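Local coordinates for putative cytidylyltransferase (Burkholderia pseudomallei, PDB 5X9Q), which transfers an adenylyl group from ATP to D-glycero-beta-D-manno-heptose 1-phosphate, yielding ADP-heptose and diphosphate in the heptose biosynthesis pathway, at the interface of chains A and B. Sequence-based numbering; all coordinates share one arbitrary frame. Chains: chain A/B, Putative cytidylyltransferase.

The interface of chains A and B. Residues chain A 165, 169; chain B 18-19, 21-22, 91.
With CG anti to its own carbonyl carbon (chi1 -69°) and a bend at chi3 (-63°), A:Arg169 lays its chain across B:Leu21 and turns its guanidinium toward B:Glu91. The arginine stands one helical turn beyond A:Leu165 on the C-terminal helix 160-171 of chain A, which packs on the N-terminal 3-10 turn 17-20 of chain B and the loop that follows it. An arginine suits this place because its methylenes can pack while its tip carries charge. CD of A:Arg169 lies 4.1 Å from CB of B:Leu21 and also passes near the backbone O of that leucine. Further out, NH1 of A:Arg169 sits 3.5 Å from CB of B:Leu21, with CD1 of the leucine also beside the guanidinium, so the aliphatic side chain offers an apolar support. A:Leu165 suits the 3-10 turn because its apolar branched tip packs against carbons without needing a polar partner: its CD1 methyl meets CB of B:Glu18, modelled too tightly for the spacing to carry meaning, and lies 4.1 Å from CA of B:Arg19. OE2 of B:Glu18 is 4.5 Å from NH2 of A:Arg169, without contact, and may add to a negative field around the guanidinium. The two-fold axis repeats this patch with the chains exchanged, although the structure alone does not prove that the pair forms in solution. B:Glu91, on helix 90-98, suits its place by an extended chain whose acidic tip matches the arginine's charge. The two meet tip to tip, guanidinium and carboxylate planes 81° apart and so not flat edge to edge, in a long salt bridge with NH2 of A:Arg169 3.7 Å from OE2 of B:Glu91.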
loop_
_atom_site.group_PDB
_atom_site.type_symbol
_atom_site.label_atom_id
_atom_site.label_comp_id
_atom_site.label_asym_id
_atom_site.label_seq_id
_atom_site.Cartn_x
_atom_site.Cartn_y
_atom_site.Cartn_z
ATOM N N LEU A 165 -11.916 14.114 5.519
ATOM C CA LEU A 165 -10.599 13.933 6.125
ATOM C C LEU A 165 -9.561 15.018 5.841
ATOM O O LEU A 165 -8.850 15.465 6.742
ATOM C CB LEU A 165 -9.976 12.615 5.656
ATOM C CG LEU A 165 -10.672 11.334 6.120
ATOM C CD1 LEU A 165 -9.968 10.107 5.560
ATOM C CD2 LEU A 165 -10.733 11.276 7.640
ATOM N N ARG A 169 -7.489 18.248 7.424
ATOM C CA ARG A 169 -6.068 18.563 7.238
ATOM C C ARG A 169 -5.816 20.064 7.194
ATOM O O ARG A 169 -4.956 20.541 7.887
ATOM C CB ARG A 169 -5.432 17.691 6.154
ATOM C CG ARG A 169 -5.301 16.236 6.538
ATOM C CD ARG A 169 -4.398 15.462 5.598
ATOM N NE ARG A 169 -4.893 15.401 4.223
ATOM C CZ ARG A 169 -5.749 14.479 3.800
ATOM N NH1 ARG A 169 -6.172 13.563 4.645
ATOM N NH2 ARG A 169 -6.176 14.473 2.549
ATOM N N GLU B 18 -7.419 6.804 4.768
ATOM C CA GLU B 18 -7.022 8.207 4.783
ATOM C C GLU B 18 -7.071 8.801 6.186
ATOM O O GLU B 18 -6.652 9.939 6.402
ATOM C CB GLU B 18 -7.906 9.022 3.838
ATOM C CG GLU B 18 -7.718 8.688 2.367
ATOM C CD GLU B 18 -8.058 9.851 1.456
ATOM O OE1 GLU B 18 -9.254 10.200 1.355
ATOM O OE2 GLU B 18 -7.131 10.417 0.841
ATOM N N ARG B 19 -7.584 8.028 7.138
ATOM C CA ARG B 19 -7.684 8.484 8.509
ATOM C C ARG B 19 -6.257 8.666 9.019
ATOM O O ARG B 19 -6.015 9.427 9.956
ATOM C CB ARG B 19 -8.430 7.462 9.366
ATOM C CG ARG B 19 -7.698 6.140 9.534
ATOM C CD ARG B 19 -8.538 5.140 10.313
ATOM N NE ARG B 19 -7.830 3.879 10.523
ATOM C CZ ARG B 19 -7.771 2.898 9.628
ATOM N NH1 ARG B 19 -8.380 3.028 8.457
ATOM N NH2 ARG B 19 -7.105 1.785 9.906
ATOM N N LEU B 21 -3.611 9.986 7.293
ATOM C CA LEU B 21 -2.921 11.171 6.799
ATOM C C LEU B 21 -3.217 12.324 7.752
ATOM O O LEU B 21 -4.365 12.750 7.872
ATOM C CB LEU B 21 -3.387 11.517 5.385
ATOM C CG LEU B 21 -3.254 10.409 4.338
ATOM C CD1 LEU B 21 -4.094 10.727 3.110
ATOM C CD2 LEU B 21 -1.797 10.201 3.956
ATOM N N ILE B 22 -2.191 12.825 8.436
ATOM C CA ILE B 22 -2.400 13.905 9.381
ATOM C C ILE B 22 -1.256 14.895 9.410
ATOM O O ILE B 22 -0.119 14.571 9.066
ATOM C CB ILE B 22 -2.625 13.366 10.807
ATOM C CG1 ILE B 22 -2.954 14.513 11.765
ATOM C CG2 ILE B 22 -1.401 12.600 11.285
ATOM C CD1 ILE B 22 -3.365 14.054 13.148
ATOM N N GLU B 91 0.820 13.806 -2.040
ATOM C CA GLU B 91 -0.393 13.221 -1.479
ATOM C C GLU B 91 -0.614 11.794 -1.976
ATOM O O GLU B 91 -1.185 10.985 -1.256
ATOM C CB GLU B 91 -1.626 14.089 -1.730
ATOM C CG GLU B 91 -2.313 14.375 -0.389
ATOM C CD GLU B 91 -3.729 14.904 -0.499
ATOM O OE1 GLU B 91 -4.610 14.173 -1.013
ATOM O OE2 GLU B 91 -3.963 16.046 -0.037
#